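Local atomic coordinates of inositol-3-phosphate synthase (Caenorhabditis elegans, PDB entry 1VKO), a protein that belongs to the inositol-phosphate synthase family and carries nicotinamide-adenine-dinucleotide on a Rossmann-type domain, with pyrophosphate bound beside it. Residues A313-K326 and H473-V487. Numbering follows the deposited sequence.
With NAD (nicotinamide-adenine-dinucleotide), chain G; POP (pyrophosphate 2-), chain H.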
ATOM      1  N   ALA A 313      37.182 -25.900  -9.826  1.00 32.75           N
ATOM      2  CA  ALA A 313      37.713 -24.735  -9.162  1.00 28.94           C
ATOM      3  C   ALA A 313      38.624 -25.117  -7.979  1.00 30.55           C
ATOM      4  O   ALA A 313      39.672 -24.498  -7.797  1.00 29.67           O
ATOM      5  CB  ALA A 313      36.591 -23.843  -8.717  1.00 26.89           C
ATOM      6  N   GLU A 314      38.228 -26.107  -7.167  1.00 33.91           N
ATOM      7  CA  GLU A 314      39.067 -26.557  -6.032  1.00 36.67           C
ATOM      8  C   GLU A 314      40.443 -26.977  -6.577  1.00 37.22           C
ATOM      9  O   GLU A 314      41.483 -26.615  -6.037  1.00 38.16           O
ATOM     10  CB  GLU A 314      38.426 -27.731  -5.237  1.00 37.16           C
ATOM     11  CG  GLU A 314      37.397 -27.373  -4.142  1.00 45.37           C
ATOM     12  CD  GLU A 314      36.466 -28.545  -3.733  1.00 53.21           C
ATOM     13  OE1 GLU A 314      36.479 -29.629  -4.380  1.00 55.02           O
ATOM     14  OE2 GLU A 314      35.683 -28.384  -2.761  1.00 53.68           O
ATOM     15  N   ARG A 315      40.419 -27.730  -7.670  1.00 38.39           N
ATOM     16  CA  ARG A 315      41.615 -28.302  -8.261  1.00 38.55           C
ATOM     17  C   ARG A 315      42.494 -27.258  -8.909  1.00 37.87           C
ATOM     18  O   ARG A 315      43.696 -27.461  -9.042  1.00 41.36           O
ATOM     19  CB  ARG A 315      41.223 -29.353  -9.292  1.00 38.01           C
ATOM     20  CG  ARG A 315      41.920 -30.688  -9.078  1.00 47.08           C
ATOM     21  CD  ARG A 315      41.262 -31.848  -9.798  1.00 44.70           C
ATOM     22  NE  ARG A 315      41.218 -31.607 -11.235  1.00 37.48           N
ATOM     23  CZ  ARG A 315      40.589 -32.392 -12.085  1.00 40.00           C
ATOM     24  NH1 ARG A 315      39.953 -33.459 -11.611  1.00 36.11           N
ATOM     25  NH2 ARG A 315      40.584 -32.116 -13.395  1.00 30.38           N
ATOM     26  N   HIS A 316      41.916 -26.135  -9.307  1.00 38.03           N
ATOM     27  CA  HIS A 316      42.688 -25.113 -10.025  1.00 38.42           C
ATOM     28  C   HIS A 316      43.016 -23.875  -9.197  1.00 38.17           C
ATOM     29  O   HIS A 316      43.644 -22.933  -9.693  1.00 37.37           O
ATOM     30  CB  HIS A 316      42.027 -24.755 -11.361  1.00 39.41           C
ATOM     31  CG  HIS A 316      42.423 -25.660 -12.482  1.00 36.20           C
ATOM     32  ND1 HIS A 316      41.849 -26.897 -12.683  1.00 37.64           N
ATOM     33  CD2 HIS A 316      43.353 -25.517 -13.455  1.00 41.98           C
ATOM     34  CE1 HIS A 316      42.401 -27.480 -13.734  1.00 22.39           C
ATOM     35  NE2 HIS A 316      43.318 -26.664 -14.221  1.00 44.73           N
ATOM     36  N   LYS A 317      42.610 -23.906  -7.927  1.00 38.58           N
ATOM     37  CA  LYS A 317      42.926 -22.859  -6.955  1.00 39.90           C
ATOM     38  C   LYS A 317      42.346 -21.483  -7.305  1.00 39.06           C
ATOM     39  O   LYS A 317      43.007 -20.434  -7.204  1.00 39.31           O
ATOM     40  CB  LYS A 317      44.439 -22.810  -6.676  1.00 41.71           C
ATOM     41  CG  LYS A 317      44.898 -23.656  -5.477  1.00 48.12           C
ATOM     42  CD  LYS A 317      44.594 -25.153  -5.624  1.00 49.95           C
ATOM     43  CE  LYS A 317      45.629 -25.996  -4.860  1.00 57.26           C
ATOM     44  N   VAL A 318      41.067 -21.514  -7.669  1.00 37.64           N
ATOM     45  CA  VAL A 318      40.306 -20.341  -8.083  1.00 34.07           C
ATOM     46  C   VAL A 318      39.001 -20.265  -7.256  1.00 32.82           C
ATOM     47  O   VAL A 318      38.530 -21.292  -6.726  1.00 30.35           O
ATOM     48  CB  VAL A 318      40.105 -20.448  -9.605  1.00 34.36           C
ATOM     49  CG1 VAL A 318      38.656 -20.552 -10.001  1.00 31.71           C
ATOM     50  CG2 VAL A 318      40.909 -19.361 -10.352  1.00 34.72           C
ATOM     51  N   PHE A 319      38.438 -19.066  -7.096  1.00 31.31           N
ATOM     52  CA  PHE A 319      37.190 -18.920  -6.323  1.00 28.56           C
ATOM     53  C   PHE A 319      35.989 -18.884  -7.220  1.00 27.16           C
ATOM     54  O   PHE A 319      36.043 -18.282  -8.299  1.00 22.92           O
ATOM     55  CB  PHE A 319      37.152 -17.632  -5.478  1.00 29.40           C
ATOM     56  CG  PHE A 319      38.117 -17.611  -4.325  1.00 25.48           C
ATOM     57  CD1 PHE A 319      37.960 -18.471  -3.243  1.00 27.16           C
ATOM     58  CD2 PHE A 319      39.157 -16.693  -4.299  1.00 26.31           C
ATOM     59  CE1 PHE A 319      38.859 -18.438  -2.174  1.00 28.59           C
ATOM     60  CE2 PHE A 319      40.060 -16.654  -3.237  1.00 26.45           C
ATOM     61  CZ  PHE A 319      39.911 -17.518  -2.177  1.00 27.55           C
ATOM     62  N   VAL A 320      34.905 -19.525  -6.757  1.00 25.15           N
ATOM     63  CA  VAL A 320      33.613 -19.421  -7.417  1.00 23.56           C
ATOM     64  C   VAL A 320      32.615 -18.705  -6.512  1.00 25.65           C
ATOM     65  O   VAL A 320      32.833 -18.648  -5.300  1.00 27.77           O
ATOM     66  CB  VAL A 320      33.093 -20.774  -8.012  1.00 21.93           C
ATOM     67  CG1 VAL A 320      34.030 -21.230  -9.076  1.00 17.84           C
ATOM     68  CG2 VAL A 320      32.877 -21.891  -6.942  1.00 19.37           C
ATOM     69  N   GLY A 321      31.557 -18.132  -7.100  1.00 23.64           N
ATOM     70  CA  GLY A 321      30.496 -17.464  -6.320  1.00 24.19           C
ATOM     71  C   GLY A 321      29.122 -17.470  -6.995  1.00 25.91           C
ATOM     72  O   GLY A 321      29.025 -17.583  -8.209  1.00 28.47           O
ATOM     73  N   GLY A 322      28.060 -17.357  -6.197  1.00 27.02           N
ATOM     74  CA  GLY A 322      26.667 -17.347  -6.677  1.00 26.00           C
ATOM     75  C   GLY A 322      25.702 -17.808  -5.594  1.00 27.88           C
ATOM     76  O   GLY A 322      26.125 -18.131  -4.489  1.00 26.50           O
ATOM     77  N   ASP A 323      24.402 -17.839  -5.881  1.00 27.81           N
ATOM     78  CA  ASP A 323      23.878 -17.494  -7.173  1.00 24.71           C
ATOM     79  C   ASP A 323      22.845 -16.399  -7.000  1.00 27.40           C
ATOM     80  O   ASP A 323      22.028 -16.451  -6.058  1.00 29.72           O
ATOM     81  CB  ASP A 323      23.153 -18.703  -7.755  1.00 25.10           C
ATOM     82  CG  ASP A 323      24.046 -19.880  -7.978  1.00 24.06           C
ATOM     83  OD1 ASP A 323      25.254 -19.728  -8.369  1.00 30.92           O
ATOM     84  OD2 ASP A 323      23.604 -21.034  -7.858  1.00 25.78           O
ATOM     85  N   ASP A 324      22.863 -15.434  -7.919  1.00 25.93           N
ATOM     86  CA  ASP A 324      21.724 -14.540  -8.195  1.00 25.62           C
ATOM     87  C   ASP A 324      21.733 -13.303  -7.295  1.00 27.19           C
ATOM     88  O   ASP A 324      21.542 -13.419  -6.064  1.00 24.94           O
ATOM     89  CB  ASP A 324      20.404 -15.317  -8.095  1.00 24.06           C
ATOM     90  CG  ASP A 324      19.244 -14.647  -8.828  1.00 33.44           C
ATOM     91  OD1 ASP A 324      19.467 -13.806  -9.732  1.00 28.56           O
ATOM     92  OD2 ASP A 324      18.055 -14.947  -8.582  1.00 21.32           O
ATOM     93  N   PHE A 325      21.942 -12.128  -7.917  1.00 24.04           N
ATOM     94  CA  PHE A 325      22.012 -10.872  -7.196  1.00 23.69           C
ATOM     95  C   PHE A 325      20.870 -10.759  -6.268  1.00 27.21           C
ATOM     96  O   PHE A 325      19.709 -11.059  -6.614  1.00 28.62           O
ATOM     97  CB  PHE A 325      21.956  -9.645  -8.121  1.00 29.29           C
ATOM     98  CG  PHE A 325      23.026  -9.606  -9.189  1.00 22.29           C
ATOM     99  CD1 PHE A 325      24.372  -9.726  -8.864  1.00 26.01           C
ATOM    100  CD2 PHE A 325      22.686  -9.405 -10.521  1.00 30.05           C
ATOM    101  CE1 PHE A 325      25.361  -9.664  -9.880  1.00 15.18           C
ATOM    102  CE2 PHE A 325      23.686  -9.346 -11.526  1.00  7.30           C
ATOM    103  CZ  PHE A 325      24.993  -9.483 -11.177  1.00 11.08           C
ATOM    104  N   LYS A 326      21.193 -10.317  -5.067  1.00 26.75           N
ATOM    105  CA  LYS A 326      20.179 -10.023  -4.102  1.00 30.15           C
ATOM    106  C   LYS A 326      20.037  -8.527  -4.003  1.00 33.91           C
ATOM    107  O   LYS A 326      20.676  -7.871  -3.162  1.00 34.97           O
ATOM    108  CB  LYS A 326      20.564 -10.635  -2.783  1.00 29.62           C
ATOM    109  CG  LYS A 326      19.515 -10.508  -1.789  1.00 25.69           C
ATOM    110  CD  LYS A 326      20.178 -10.388  -0.446  1.00 42.01           C
ATOM    111  CE  LYS A 326      20.438 -11.725   0.156  1.00 36.20           C
ATOM    112  NZ  LYS A 326      20.905 -11.574   1.556  1.00 45.45           N
ATOM    113  N   HIS A 473      38.488 -21.648   1.274  1.00 34.51           N
ATOM    114  CA  HIS A 473      37.800 -22.543   0.328  1.00 32.19           C
ATOM    115  C   HIS A 473      37.442 -21.828  -0.992  1.00 32.11           C
ATOM    116  O   HIS A 473      37.125 -20.652  -0.970  1.00 32.66           O
ATOM    117  CB  HIS A 473      36.534 -23.128   0.963  1.00 32.27           C
ATOM    118  CG  HIS A 473      35.995 -24.329   0.241  1.00 34.65           C
ATOM    119  ND1 HIS A 473      35.372 -24.245  -0.986  1.00 38.24           N
ATOM    120  CD2 HIS A 473      36.001 -25.645   0.562  1.00 38.18           C
ATOM    121  CE1 HIS A 473      35.018 -25.453  -1.390  1.00 32.38           C
ATOM    122  NE2 HIS A 473      35.388 -26.320  -0.469  1.00 26.98           N
ATOM    123  N   SER A 474      37.506 -22.539  -2.127  1.00 30.38           N
ATOM    124  CA  SER A 474      37.147 -21.986  -3.450  1.00 30.36           C
ATOM    125  C   SER A 474      35.754 -21.384  -3.530  1.00 31.36           C
ATOM    126  O   SER A 474      35.553 -20.396  -4.242  1.00 35.31           O
ATOM    127  CB  SER A 474      37.247 -23.045  -4.558  1.00 29.00           C
ATOM    128  OG  SER A 474      38.527 -23.638  -4.601  1.00 37.18           O
ATOM    129  N   VAL A 475      34.786 -22.000  -2.855  1.00 29.00           N
ATOM    130  CA  VAL A 475      33.394 -21.556  -2.943  1.00 28.18           C
ATOM    131  C   VAL A 475      33.248 -20.471  -1.934  1.00 30.74           C
ATOM    132  O   VAL A 475      33.033 -20.764  -0.737  1.00 31.33           O
ATOM    133  CB  VAL A 475      32.360 -22.655  -2.558  1.00 28.23           C
ATOM    134  CG1 VAL A 475      30.927 -22.097  -2.664  1.00 19.72           C
ATOM    135  CG2 VAL A 475      32.488 -23.864  -3.440  1.00 21.86           C
ATOM    136  N   LEU A 476      33.378 -19.223  -2.372  1.00 31.31           N
ATOM    137  CA  LEU A 476      33.486 -18.183  -1.386  1.00 30.54           C
ATOM    138  C   LEU A 476      32.188 -17.603  -0.914  1.00 31.44           C
ATOM    139  O   LEU A 476      31.668 -16.611  -1.458  1.00 32.31           O
ATOM    140  CB  LEU A 476      34.643 -17.187  -1.629  1.00 34.88           C
ATOM    141  CG  LEU A 476      34.556 -15.900  -2.431  1.00 28.41           C
ATOM    142  CD1 LEU A 476      35.922 -15.300  -2.523  1.00 27.79           C
ATOM    143  CD2 LEU A 476      34.068 -16.233  -3.772  1.00 34.24           C
ATOM    144  N   SER A 477      31.671 -18.270   0.121  1.00 28.71           N
ATOM    145  CA  SER A 477      30.392 -17.984   0.713  1.00 28.86           C
ATOM    146  C   SER A 477      30.279 -16.635   1.407  1.00 28.10           C
ATOM    147  O   SER A 477      29.176 -16.157   1.592  1.00 30.06           O
ATOM    148  CB  SER A 477      29.976 -19.121   1.666  1.00 31.70           C
ATOM    149  OG  SER A 477      31.024 -19.510   2.547  1.00 29.75           O
ATOM    150  N   ILE A 478      31.388 -16.009   1.779  1.00 26.09           N
ATOM    151  CA  ILE A 478      31.341 -14.654   2.341  1.00 26.54           C
ATOM    152  C   ILE A 478      30.684 -13.638   1.414  1.00 27.61           C
ATOM    153  O   ILE A 478      30.402 -12.507   1.837  1.00 26.58           O
ATOM    154  CB  ILE A 478      32.753 -14.105   2.749  1.00 29.09           C
ATOM    155  CG1 ILE A 478      33.732 -14.080   1.560  1.00 20.50           C
ATOM    156  CG2 ILE A 478      33.317 -14.847   3.937  1.00 28.06           C
ATOM    157  CD1 ILE A 478      34.875 -13.142   1.794  1.00 22.18           C
ATOM    158  N   LEU A 479      30.451 -14.038   0.164  1.00 24.91           N
ATOM    159  CA  LEU A 479      29.777 -13.191  -0.830  1.00 25.76           C
ATOM    160  C   LEU A 479      28.248 -13.238  -0.725  1.00 26.19           C
ATOM    161  O   LEU A 479      27.533 -12.558  -1.463  1.00 26.47           O
ATOM    162  CB  LEU A 479      30.185 -13.615  -2.254  1.00 24.89           C
ATOM    163  CG  LEU A 479      31.654 -13.521  -2.676  1.00 19.80           C
ATOM    164  CD1 LEU A 479      31.747 -13.843  -4.152  1.00 25.32           C
ATOM    165  CD2 LEU A 479      32.188 -12.122  -2.368  1.00 21.91           C
ATOM    166  N   SER A 480      27.772 -14.038   0.211  1.00 26.31           N
ATOM    167  CA  SER A 480      26.359 -14.324   0.422  1.00 26.98           C
ATOM    168  C   SER A 480      25.448 -13.136   0.583  1.00 28.27           C
ATOM    169  O   SER A 480      24.304 -13.186   0.150  1.00 30.62           O
ATOM    170  CB  SER A 480      26.212 -15.181   1.677  1.00 24.97           C
ATOM    171  OG  SER A 480      26.728 -16.430   1.378  1.00 22.54           O
ATOM    172  N   LEU A 481      25.934 -12.086   1.243  1.00 30.56           N
ATOM    173  CA  LEU A 481      25.113 -10.891   1.465  1.00 29.01           C
ATOM    174  C   LEU A 481      24.688 -10.270   0.171  1.00 25.92           C
ATOM    175  O   LEU A 481      23.682  -9.566   0.130  1.00 26.19           O
ATOM    176  CB  LEU A 481      25.793  -9.848   2.377  1.00 29.48           C
ATOM    177  CG  LEU A 481      26.969  -8.994   1.925  1.00 35.34           C
ATOM    178  CD1 LEU A 481      27.179  -7.791   2.900  1.00 22.97           C
ATOM    179  CD2 LEU A 481      28.177  -9.895   1.882  1.00 47.34           C
ATOM    180  N   LEU A 482      25.455 -10.540  -0.882  1.00 23.58           N
ATOM    181  CA  LEU A 482      25.158  -9.996  -2.187  1.00 23.05           C
ATOM    182  C   LEU A 482      24.269 -10.919  -3.026  1.00 22.94           C
ATOM    183  O   LEU A 482      23.846 -10.544  -4.124  1.00 18.07           O
ATOM    184  CB  LEU A 482      26.466  -9.675  -2.952  1.00 24.08           C
ATOM    185  CG  LEU A 482      27.337  -8.484  -2.524  1.00 16.66           C
ATOM    186  CD1 LEU A 482      26.532  -7.450  -1.779  1.00 35.02           C
ATOM    187  CD2 LEU A 482      28.511  -8.903  -1.691  1.00 16.62           C
ATOM    188  N   LEU A 483      23.980 -12.117  -2.512  1.00 23.40           N
ATOM    189  CA  LEU A 483      23.411 -13.168  -3.358  1.00 24.29           C
ATOM    190  C   LEU A 483      22.187 -13.819  -2.736  1.00 25.83           C
ATOM    191  O   LEU A 483      22.137 -13.975  -1.513  1.00 24.94           O
ATOM    192  CB  LEU A 483      24.486 -14.217  -3.671  1.00 20.58           C
ATOM    193  CG  LEU A 483      25.701 -13.741  -4.491  1.00 27.94           C
ATOM    194  CD1 LEU A 483      26.814 -14.772  -4.396  1.00 29.99           C
ATOM    195  CD2 LEU A 483      25.372 -13.367  -5.968  1.00 13.05           C
ATOM    196  N   LYS A 484      21.232 -14.209  -3.590  1.00 26.27           N
ATOM    197  CA  LYS A 484      19.924 -14.693  -3.174  1.00 29.49           C
ATOM    198  C   LYS A 484      19.967 -16.121  -2.754  1.00 32.17           C
ATOM    199  O   LYS A 484      19.293 -16.504  -1.788  1.00 31.05           O
ATOM    200  CB  LYS A 484      18.937 -14.661  -4.315  1.00 30.01           C
ATOM    201  CG  LYS A 484      18.167 -13.406  -4.427  1.00 27.46           C
ATOM    202  CD  LYS A 484      16.927 -13.667  -5.279  1.00 27.90           C
ATOM    203  CE  LYS A 484      16.499 -12.365  -5.913  1.00 23.82           C
ATOM    204  NZ  LYS A 484      17.428 -11.933  -7.012  1.00 37.73           N
ATOM    205  N   ALA A 485      20.754 -16.889  -3.518  1.00 32.46           N
ATOM    206  CA  ALA A 485      20.805 -18.341  -3.443  1.00 29.67           C
ATOM    207  C   ALA A 485      22.253 -18.761  -3.322  1.00 30.17           C
ATOM    208  O   ALA A 485      22.861 -19.319  -4.255  1.00 31.32           O
ATOM    209  CB  ALA A 485      20.161 -18.952  -4.664  1.00 27.88           C
ATOM    210  N   PRO A 486      22.813 -18.508  -2.152  1.00 30.09           N
ATOM    211  CA  PRO A 486      24.256 -18.654  -1.989  1.00 30.75           C
ATOM    212  C   PRO A 486      24.700 -20.133  -2.097  1.00 32.51           C
ATOM    213  O   PRO A 486      24.059 -21.054  -1.544  1.00 32.65           O
ATOM    214  CB  PRO A 486      24.546 -18.022  -0.620  1.00 29.96           C
ATOM    215  CG  PRO A 486      23.207 -17.763   0.034  1.00 27.59           C
ATOM    216  CD  PRO A 486      22.126 -18.117  -0.907  1.00 28.33           C
ATOM    217  N   VAL A 487      25.735 -20.325  -2.899  1.00 28.71           N
ATOM    218  CA  VAL A 487      26.429 -21.559  -3.045  1.00 27.47           C
ATOM    219  C   VAL A 487      27.529 -21.524  -1.959  1.00 30.41           C
ATOM    220  O   VAL A 487      28.191 -20.491  -1.732  1.00 28.99           O
ATOM    221  CB  VAL A 487      27.019 -21.650  -4.475  1.00 29.12           C
ATOM    222  CG1 VAL A 487      27.814 -22.964  -4.695  1.00 28.75           C
ATOM    223  CG2 VAL A 487      25.897 -21.543  -5.503  1.00 25.89           C
TER
HETATM  224  PA  NAD G 601      19.486  -7.648 -19.724  1.00 25.23           P
HETATM  225  O1A NAD G 601      18.665  -8.308 -20.724  1.00 15.07           O
HETATM  226  O2A NAD G 601      19.359  -6.191 -19.897  1.00 18.41           O
HETATM  227  O5B NAD G 601      20.966  -8.191 -19.895  1.00 28.60           O
HETATM  228  C5B NAD G 601      21.200  -9.423 -20.510  1.00 24.71           C
HETATM  229  C4B NAD G 601      22.249  -9.203 -21.583  1.00 16.86           C
HETATM  230  O4B NAD G 601      22.969 -10.404 -21.751  1.00 27.42           O
HETATM  231  C3B NAD G 601      21.645  -8.872 -22.918  1.00 19.58           C
HETATM  232  O3B NAD G 601      22.559  -7.953 -23.496  1.00 17.06           O
HETATM  233  C2B NAD G 601      21.741 -10.126 -23.739  1.00 17.79           C
HETATM  234  O2B NAD G 601      22.177  -9.686 -25.024  1.00 24.24           O
HETATM  235  C1B NAD G 601      22.906 -10.852 -23.073  1.00 17.26           C
HETATM  236  N9A NAD G 601      23.020 -12.329 -23.185  1.00 16.04           N
HETATM  237  C8A NAD G 601      22.056 -13.290 -23.182  1.00 29.17           C
HETATM  238  N7A NAD G 601      22.655 -14.493 -23.333  1.00 22.19           N
HETATM  239  C5A NAD G 601      23.989 -14.346 -23.440  1.00 27.77           C
HETATM  240  C6A NAD G 601      25.060 -15.233 -23.646  1.00 32.19           C
HETATM  241  N6A NAD G 601      24.904 -16.554 -23.833  1.00 28.02           N
HETATM  242  N1A NAD G 601      26.328 -14.722 -23.738  1.00 14.67           N
HETATM  243  C2A NAD G 601      26.546 -13.377 -23.663  1.00 25.60           C
HETATM  244  N3A NAD G 601      25.492 -12.535 -23.507  1.00 14.80           N
HETATM  245  C4A NAD G 601      24.225 -12.987 -23.382  1.00 27.36           C
HETATM  246  O3  NAD G 601      19.101  -8.109 -18.218  1.00 18.80           O
HETATM  247  PN  NAD G 601      19.772  -7.388 -16.967  1.00 17.82           P
HETATM  248  O1N NAD G 601      21.070  -6.829 -17.429  1.00 34.71           O
HETATM  249  O2N NAD G 601      18.770  -6.489 -16.390  1.00 16.31           O
HETATM  250  O5D NAD G 601      20.200  -8.575 -15.947  1.00 21.97           O
HETATM  251  C5D NAD G 601      20.891  -9.722 -16.412  1.00 24.86           C
HETATM  252  C4D NAD G 601      20.764 -10.953 -15.495  1.00 24.67           C
HETATM  253  O4D NAD G 601      20.992 -10.594 -14.154  1.00 27.08           O
HETATM  254  C3D NAD G 601      19.387 -11.627 -15.536  1.00 23.94           C
HETATM  255  O3D NAD G 601      19.570 -13.016 -15.514  1.00 29.51           O
HETATM  256  C2D NAD G 601      18.795 -11.291 -14.192  1.00 31.80           C
HETATM  257  O2D NAD G 601      17.909 -12.262 -13.657  1.00 36.09           O
HETATM  258  C1D NAD G 601      20.032 -11.228 -13.338  1.00 28.92           C
HETATM  259  N1N NAD G 601      19.637 -10.513 -12.130  1.00 25.40           N
HETATM  260  C2N NAD G 601      19.217  -9.222 -12.212  1.00 13.40           C
HETATM  261  C3N NAD G 601      18.822  -8.578 -11.061  1.00 19.34           C
HETATM  262  C7N NAD G 601      18.747  -7.100 -11.139  1.00 25.56           C
HETATM  263  O7N NAD G 601      18.981  -6.551 -12.423  1.00 31.73           O
HETATM  264  N7N NAD G 601      18.497  -6.381 -10.038  1.00 25.15           N
HETATM  265  C4N NAD G 601      18.865  -9.227  -9.812  1.00 16.31           C
HETATM  266  C5N NAD G 601      19.275 -10.541  -9.754  1.00 15.55           C
HETATM  267  C6N NAD G 601      19.658 -11.192 -10.937  1.00 18.21           C
HETATM  268  P1  POP H 602      15.177  -8.994  -5.829  1.00 50.92           P
HETATM  269  O1  POP H 602      16.185  -8.683  -4.732  1.00 48.27           O
HETATM  270  O2  POP H 602      14.400  -7.747  -6.180  1.00 54.44           O
HETATM  271  O3  POP H 602      14.206 -10.053  -5.331  1.00 38.38           O
HETATM  272  O   POP H 602      15.978  -9.478  -7.167  1.00 48.93           O
HETATM  273  P2  POP H 602      15.324  -9.905  -8.600  1.00 52.01           P
HETATM  274  O4  POP H 602      15.463  -8.719  -9.549  1.00 46.73           O
HETATM  275  O5  POP H 602      16.066 -11.130  -9.119  1.00 50.61           O
HETATM  276  O6  POP H 602      13.834 -10.263  -8.580  1.00 50.86           O
HETATM  277  O   HOH W   1      22.094 -21.281  -5.802  1.00 14.35           O
HETATM  278  O   HOH W   2      22.820  -7.570  -1.429  1.00 19.57           O
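Lys484 lies across Asp324 and Phe325, and its amine reaches pyrophosphate, with Phe325 O and Asp324 OD2 close by, where the two segments meet the bound ligands. The last bend of its chain (chi4 72°) turns NZ onto pyrophosphate, where it donates to O5 at 2.6 Å and to the bridging O at 2.9 Å. Phe325 O also lies beside NZ, at a separation so short that its exact length is doubtful. A weaker, 3.5 Å salt bridge runs from the same NZ to Asp324 OD2, whose carboxylate is held more firmly by Lys373 and Ser376. The first side-chain bond of Phe325 points away from 473-487, and CB comes 3.3 Å from C5N of the nicotinamide ring. Beside Lys484, the bent chain of Lys326 carries CE past Leu483 O, and its NZ bonds to Gln501 and Ser334.

Behind this end the backbones are stitched together. Lys484 N meets Asp324 O nearly along the C=O axis, while Lys326 N reaches Leu482 O from above the carbonyl plane. Asp323, which follows a cis peptide bond, exchanges bonds with Ala485 in both directions, and CG2 of Val487 packs against its carboxylate. Leu483 directs CD1 onto the backbone of Gly322.

At the far end, Leu476 lays CD1 over one face of the Phe319 ring in a CH-pi contact, 3.9 Å from the centroid and offset toward the rim. The carbonyl oxygens of Ser474 and His473 lie at that ring's edge, in its plane. Ser474 O also accepts from Val320 N, whose own carbonyl receives Leu476 N. Thus 473-487 flanks strand 320-321, an edge strand of the parallel Rossmann-type sheet within this chain, and follows its continuation into the dinucleotide and pyrophosphate pockets.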